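Local coordinates for protein putative conjugative transposon recombinase (PDB 3G13) that probably binds DNA and takes part in strand exchange as a serine recombinase, represented by its resolvase-type N-terminal domain, at residues A[96-101]-A[108-113]; A[31-36]-A[42-47]. All coordinates share one frame; numbering follows the deposited sequence.

Contact 1. Residues A[96-101]-A[108-113]; sequences KYVRML and VYFEDE
Val108 meets Leu101 through methyl groups, its CG2 lying 3.6 Å from Leu101 CD2, and with this pair strand 107-110 of the central sheet packs against helix 91-102. The two branches of the valine have different tasks. CG1, anti to the backbone N (chi1 177°), rides 3.7 Å above one face of the Phe110 ring, offset toward its rim, while CG2, beside the backbone N, meets the leucine on the helix. A branched residue with no polar end suits a strand position whose side chain points toward a helix. The backbone of Tyr109 is hydrogen-bonded to Val79 and Thr81 of the neighbouring parallel strand 78-81. Phe110 returns to the helix side. Its bond to CB does not aim straight at the helix, but with CG beside the backbone N (chi1 -68°) the ring carries CZ to within 4.0 Å of Val98 CG2, which approaches the ring edge near its plane. Phe87 of helix 84-87 adds an edge-to-face ring contact. Beyond the strand, Glu113 OE2 is hydrogen-bonded to Ser131 OG of the second subunit. The buried side chains of Val98, Leu101, Val108 and Phe110 meet through carbon alone, so what this contact contributes to the core of the resolvase domain is apolar packing, probably with exclusion of water, and no directional bond.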
loop_
_atom_site.group_PDB
_atom_site.type_symbol
_atom_site.label_atom_id
_atom_site.label_comp_id
_atom_site.label_asym_id
_atom_site.label_seq_id
_atom_site.Cartn_x
_atom_site.Cartn_y
_atom_site.Cartn_z
ATOM N N LYS A 96 3.379 -8.872 8.350
ATOM C CA LYS A 96 3.709 -9.997 9.222
ATOM C C LYS A 96 2.814 -9.982 10.476
ATOM O O LYS A 96 2.173 -10.981 10.796
ATOM C CB LYS A 96 5.192 -9.901 9.617
ATOM C CG LYS A 96 5.684 -10.821 10.716
ATOM C CD LYS A 96 7.190 -10.618 10.926
ATOM C CE LYS A 96 7.669 -11.155 12.282
ATOM N NZ LYS A 96 7.637 -12.649 12.373
ATOM N N TYR A 97 2.827 -8.868 11.205
ATOM C CA TYR A 97 2.123 -8.832 12.478
ATOM C C TYR A 97 0.614 -8.728 12.330
ATOM O O TYR A 97 -0.132 -9.319 13.127
ATOM C CB TYR A 97 2.680 -7.725 13.370
ATOM C CG TYR A 97 4.123 -7.997 13.775
ATOM C CD1 TYR A 97 4.446 -9.132 14.522
ATOM C CD2 TYR A 97 5.157 -7.112 13.420
ATOM C CE1 TYR A 97 5.780 -9.402 14.900
ATOM C CE2 TYR A 97 6.499 -7.376 13.802
ATOM C CZ TYR A 97 6.784 -8.524 14.534
ATOM O OH TYR A 97 8.078 -8.804 14.922
ATOM N N VAL A 98 0.133 -8.013 11.313
ATOM C CA VAL A 98 -1.321 -8.001 11.104
ATOM C C VAL A 98 -1.817 -9.437 10.773
ATOM O O VAL A 98 -2.775 -9.918 11.369
ATOM C CB VAL A 98 -1.765 -7.001 10.050
ATOM C CG1 VAL A 98 -3.262 -7.260 9.663
ATOM C CG2 VAL A 98 -1.543 -5.556 10.566
ATOM N N ARG A 99 -1.132 -10.124 9.849
ATOM C CA ARG A 99 -1.487 -11.502 9.474
ATOM C C ARG A 99 -1.387 -12.481 10.639
ATOM O O ARG A 99 -2.247 -13.358 10.794
ATOM C CB ARG A 99 -0.600 -11.980 8.328
ATOM C CG ARG A 99 -0.921 -11.327 6.992
ATOM C CD ARG A 99 0.134 -11.695 5.966
ATOM N NE ARG A 99 -0.317 -11.430 4.602
ATOM C CZ ARG A 99 0.480 -11.193 3.559
ATOM N NH1 ARG A 99 1.800 -11.175 3.682
ATOM N NH2 ARG A 99 -0.060 -10.982 2.369
HETATM N N MSE A 100 -0.334 -12.348 11.451
HETATM C CA MSE A 100 -0.147 -13.248 12.602
HETATM C C MSE A 100 -1.306 -13.109 13.604
HETATM O O MSE A 100 -1.807 -14.090 14.160
HETATM C CB MSE A 100 1.184 -12.914 13.298
HETATM C CG MSE A 100 1.603 -13.813 14.429
HETATM SE SE MSE A 100 3.264 -13.083 15.230
HETATM C CE MSE A 100 4.401 -12.944 13.662
ATOM N N LEU A 101 -1.709 -11.872 13.858
ATOM C CA LEU A 101 -2.894 -11.615 14.685
ATOM C C LEU A 101 -4.157 -12.174 13.981
ATOM O O LEU A 101 -4.944 -12.880 14.588
ATOM C CB LEU A 101 -2.995 -10.099 15.017
ATOM C CG LEU A 101 -2.288 -9.668 16.338
ATOM C CD1 LEU A 101 -0.956 -10.375 16.555
ATOM C CD2 LEU A 101 -2.078 -8.177 16.484
ATOM N N VAL A 108 -6.677 -5.794 14.768
ATOM C CA VAL A 108 -6.068 -4.524 15.089
ATOM C C VAL A 108 -7.020 -3.431 14.631
ATOM O O VAL A 108 -7.649 -3.540 13.564
ATOM C CB VAL A 108 -4.672 -4.348 14.406
ATOM C CG1 VAL A 108 -4.071 -2.931 14.716
ATOM C CG2 VAL A 108 -3.764 -5.444 14.838
ATOM N N TYR A 109 -7.193 -2.417 15.475
ATOM C CA TYR A 109 -7.946 -1.254 15.059
ATOM C C TYR A 109 -6.998 -0.056 14.943
ATOM O O TYR A 109 -6.514 0.451 15.957
ATOM C CB TYR A 109 -9.165 -0.927 15.984
ATOM C CG TYR A 109 -10.055 0.099 15.288
ATOM C CD1 TYR A 109 -11.097 -0.318 14.477
ATOM C CD2 TYR A 109 -9.813 1.466 15.399
ATOM C CE1 TYR A 109 -11.869 0.581 13.787
ATOM C CE2 TYR A 109 -10.584 2.399 14.691
ATOM C CZ TYR A 109 -11.610 1.942 13.895
ATOM O OH TYR A 109 -12.394 2.822 13.190
ATOM N N PHE A 110 -6.765 0.373 13.692
ATOM C CA PHE A 110 -5.967 1.535 13.356
ATOM C C PHE A 110 -6.866 2.755 13.462
ATOM O O PHE A 110 -7.767 2.938 12.654
ATOM C CB PHE A 110 -5.411 1.383 11.915
ATOM C CG PHE A 110 -4.394 0.294 11.783
ATOM C CD1 PHE A 110 -3.167 0.370 12.472
ATOM C CD2 PHE A 110 -4.651 -0.825 10.994
ATOM C CE1 PHE A 110 -2.225 -0.652 12.352
ATOM C CE2 PHE A 110 -3.706 -1.824 10.862
ATOM C CZ PHE A 110 -2.494 -1.746 11.523
ATOM N N GLU A 111 -6.641 3.572 14.488
ATOM C CA GLU A 111 -7.562 4.644 14.814
ATOM C C GLU A 111 -7.593 5.749 13.746
ATOM O O GLU A 111 -8.679 6.187 13.346
ATOM C CB GLU A 111 -7.276 5.237 16.215
ATOM C CG GLU A 111 -7.213 4.175 17.337
ATOM C CD GLU A 111 -6.360 4.633 18.503
ATOM O OE1 GLU A 111 -5.519 3.856 18.981
ATOM O OE2 GLU A 111 -6.532 5.776 18.940
ATOM N N ASP A 112 -6.431 6.209 13.293
ATOM C CA ASP A 112 -6.386 7.340 12.319
ATOM C C ASP A 112 -7.010 6.948 10.962
ATOM O O ASP A 112 -7.814 7.692 10.384
ATOM C CB ASP A 112 -4.932 7.803 12.079
ATOM C CG ASP A 112 -4.358 8.667 13.246
ATOM O OD1 ASP A 112 -5.100 9.028 14.202
ATOM O OD2 ASP A 112 -3.144 8.947 13.190
ATOM N N GLU A 113 -6.630 5.758 10.499
ATOM C CA GLU A 113 -7.076 5.201 9.217
ATOM C C GLU A 113 -8.514 4.666 9.286
ATOM O O GLU A 113 -9.156 4.544 8.263
ATOM C CB GLU A 113 -6.149 4.063 8.794
ATOM C CG GLU A 113 -4.721 4.477 8.468
ATOM C CD GLU A 113 -3.825 4.539 9.704
ATOM O OE1 GLU A 113 -4.354 4.421 10.845
ATOM O OE2 GLU A 113 -2.596 4.697 9.531
#

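Contact 2. Residues A[31-36]-A[42-47]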
loop_
_atom_site.group_PDB
_atom_site.type_symbol
_atom_site.label_atom_id
_atom_site.label_comp_id
_atom_site.label_asym_id
_atom_site.label_seq_id
_atom_site.Cartn_x
_atom_site.Cartn_y
_atom_site.Cartn_z
ATOM N N TYR A 31 -5.778 8.090 28.313
ATOM C CA TYR A 31 -6.686 8.107 27.180
ATOM C C TYR A 31 -7.272 6.709 26.937
ATOM O O TYR A 31 -8.499 6.549 26.903
ATOM C CB TYR A 31 -6.008 8.624 25.892
ATOM C CG TYR A 31 -6.921 8.420 24.712
ATOM C CD1 TYR A 31 -8.011 9.260 24.508
ATOM C CD2 TYR A 31 -6.734 7.350 23.834
ATOM C CE1 TYR A 31 -8.903 9.031 23.440
ATOM C CE2 TYR A 31 -7.600 7.130 22.775
ATOM C CZ TYR A 31 -8.666 7.970 22.577
ATOM O OH TYR A 31 -9.533 7.755 21.520
ATOM N N TYR A 32 -6.404 5.710 26.762
ATOM C CA TYR A 32 -6.873 4.348 26.457
ATOM C C TYR A 32 -7.614 3.688 27.595
ATOM O O TYR A 32 -8.554 2.966 27.357
ATOM C CB TYR A 32 -5.727 3.455 25.991
ATOM C CG TYR A 32 -5.278 3.791 24.587
ATOM C CD1 TYR A 32 -6.109 3.522 23.487
ATOM C CD2 TYR A 32 -4.018 4.382 24.359
ATOM C CE1 TYR A 32 -5.676 3.833 22.170
ATOM C CE2 TYR A 32 -3.580 4.686 23.075
ATOM C CZ TYR A 32 -4.408 4.411 21.976
ATOM O OH TYR A 32 -3.950 4.723 20.706
ATOM N N THR A 33 -7.211 3.961 28.838
ATOM C CA THR A 33 -7.895 3.356 29.979
ATOM C C THR A 33 -9.345 3.847 30.028
ATOM O O THR A 33 -10.249 3.057 30.173
ATOM C CB THR A 33 -7.173 3.646 31.333
ATOM O OG1 THR A 33 -5.828 3.170 31.235
ATOM C CG2 THR A 33 -7.859 2.920 32.473
ATOM N N ASP A 34 -9.520 5.146 29.890
ATOM C CA ASP A 34 -10.824 5.763 29.889
ATOM C C ASP A 34 -11.634 5.343 28.645
ATOM O O ASP A 34 -12.807 4.994 28.766
ATOM C CB ASP A 34 -10.643 7.274 29.947
ATOM C CG ASP A 34 -11.940 8.041 29.735
ATOM O OD1 ASP A 34 -12.775 8.120 30.687
ATOM O OD2 ASP A 34 -12.096 8.569 28.616
HETATM N N MSE A 35 -11.010 5.372 27.472
HETATM C CA MSE A 35 -11.725 5.021 26.241
HETATM C C MSE A 35 -12.218 3.574 26.294
HETATM O O MSE A 35 -13.370 3.291 25.964
HETATM C CB MSE A 35 -10.877 5.282 24.990
HETATM C CG MSE A 35 -11.665 5.178 23.682
HETATM SE SE MSE A 35 -11.613 3.287 22.989
HETATM C CE MSE A 35 -9.717 3.392 22.397
ATOM N N ILE A 36 -11.367 2.647 26.714
ATOM C CA ILE A 36 -11.785 1.241 26.724
ATOM C C ILE A 36 -12.892 0.979 27.790
ATOM O O ILE A 36 -13.790 0.140 27.581
ATOM C CB ILE A 36 -10.572 0.305 26.857
ATOM C CG1 ILE A 36 -9.738 0.358 25.554
ATOM C CG2 ILE A 36 -10.958 -1.128 27.269
ATOM C CD1 ILE A 36 -8.310 -0.104 25.747
ATOM N N TRP A 42 -16.343 -4.739 26.864
ATOM C CA TRP A 42 -14.896 -4.863 26.759
ATOM C C TRP A 42 -14.257 -4.904 28.136
ATOM O O TRP A 42 -14.813 -4.385 29.112
ATOM C CB TRP A 42 -14.309 -3.630 26.057
ATOM C CG TRP A 42 -14.736 -3.438 24.614
ATOM C CD1 TRP A 42 -15.450 -4.302 23.821
ATOM C CD2 TRP A 42 -14.426 -2.310 23.802
ATOM N NE1 TRP A 42 -15.619 -3.764 22.560
ATOM C CE2 TRP A 42 -15.005 -2.541 22.520
ATOM C CE3 TRP A 42 -13.738 -1.121 24.032
ATOM C CZ2 TRP A 42 -14.898 -1.614 21.464
ATOM C CZ3 TRP A 42 -13.648 -0.174 22.991
ATOM C CH2 TRP A 42 -14.228 -0.445 21.720
ATOM N N VAL A 43 -13.079 -5.496 28.189
ATOM C CA VAL A 43 -12.231 -5.476 29.384
ATOM C C VAL A 43 -10.827 -5.155 28.909
ATOM O O VAL A 43 -10.374 -5.705 27.908
ATOM C CB VAL A 43 -12.332 -6.807 30.241
ATOM C CG1 VAL A 43 -11.923 -8.058 29.430
ATOM C CG2 VAL A 43 -11.502 -6.700 31.544
ATOM N N LEU A 44 -10.165 -4.227 29.607
ATOM C CA LEU A 44 -8.779 -3.852 29.326
ATOM C C LEU A 44 -7.844 -5.021 29.644
ATOM O O LEU A 44 -7.851 -5.539 30.779
ATOM C CB LEU A 44 -8.381 -2.597 30.124
ATOM C CG LEU A 44 -6.927 -2.066 30.082
ATOM C CD1 LEU A 44 -6.501 -1.647 28.687
ATOM C CD2 LEU A 44 -6.774 -0.916 31.090
ATOM N N ALA A 45 -7.099 -5.461 28.623
ATOM C CA ALA A 45 -6.039 -6.460 28.784
ATOM C C ALA A 45 -4.836 -5.712 29.352
ATOM O O ALA A 45 -4.492 -5.901 30.519
ATOM C CB ALA A 45 -5.712 -7.142 27.447
ATOM N N ASP A 46 -4.252 -4.799 28.564
ATOM C CA ASP A 46 -3.113 -4.055 29.027
ATOM C C ASP A 46 -2.827 -2.918 28.065
ATOM O O ASP A 46 -3.422 -2.813 26.973
ATOM C CB ASP A 46 -1.884 -4.995 29.239
ATOM C CG ASP A 46 -0.859 -4.431 30.241
ATOM O OD1 ASP A 46 -1.058 -3.309 30.782
ATOM O OD2 ASP A 46 0.190 -5.077 30.407
ATOM N N ILE A 47 -1.961 -2.031 28.502
ATOM C CA ILE A 47 -1.466 -0.965 27.675
ATOM C C ILE A 47 0.034 -1.214 27.472
ATOM O O ILE A 47 0.779 -1.430 28.433
ATOM C CB ILE A 47 -1.812 0.414 28.262
ATOM C CG1 ILE A 47 -3.353 0.580 28.266
ATOM C CG2 ILE A 47 -1.071 1.563 27.477
ATOM C CD1 ILE A 47 -3.868 1.774 28.959
HETATM O O HOH W 1 -14.323 -1.809 29.547
#
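Ile36 and Leu44 form the centre of an apolar seam, their side chains crossing at about a right angle with Ile36 CD1 3.8 Å from Leu44 CD1. Ile36 also lays CG2, the branch anti to its backbone N, against the backbone N and CA of Leu44, and CG2 stands 4.3 Å from Trp42 CE3. At the Ile47 end of the seam, Ile47 CD1 lies 3.9 Å from Tyr32 CB and, more tightly, 3.3 Å from Thr33 OG1. That hydroxyl is hydrogen-bonded to Val29 O one turn earlier in the helix, so it already has a polar partner. The branched aliphatic side chains of Ile36, Leu44 and Ile47 fill the space between helix and strand. Helix 25-37 is the connector of a beta-alpha-beta crossover between strands 6-14 and 42-51; segments 31-36 and 42-47 run nearly antiparallel, at 156°, with axes 8.8 Å apart. A Met-aromatic contact adds to the packing. Met35, present as selenomethionine, bends at chi2 (-90°) and chi3 to bring SE to the edge of the Trp42 six-membered ring, near its plane and 4.0 Å from CZ3. The same ring meets Ile36 O obliquely at CE3. Polar links are few: one water lies within hydrogen-bonding distance of Ile36 O (2.8 Å) and Trp42 O, though more acceptors surround it than it has protons to give, and within the strand Ile47 N reaches Asp46 OD1 from above the carboxylate plane.

In the fold
From the N terminus the chain runs along strand 6-14, crosses through helix 25-37 and turns back, where contact 2 closes the short connection to strand 42-51, an outermost strand of the sheet. Helix 62-72, strand 78-81 and helix 84-87 follow before contact 1 closes a second short connection, between helix 91-102 and strand 107-110. The two loops lie in series, neither nested nor crossed, with centres about 17 Å apart. Strands 6-14 and 78-81 separate their strands in the sheet, yet the contacts meet directly: Tyr32 OH is 2.5 Å from Glu111 OE1, probably a hydrogen bond, joining helix 25-37 to the residue just past strand 107-110.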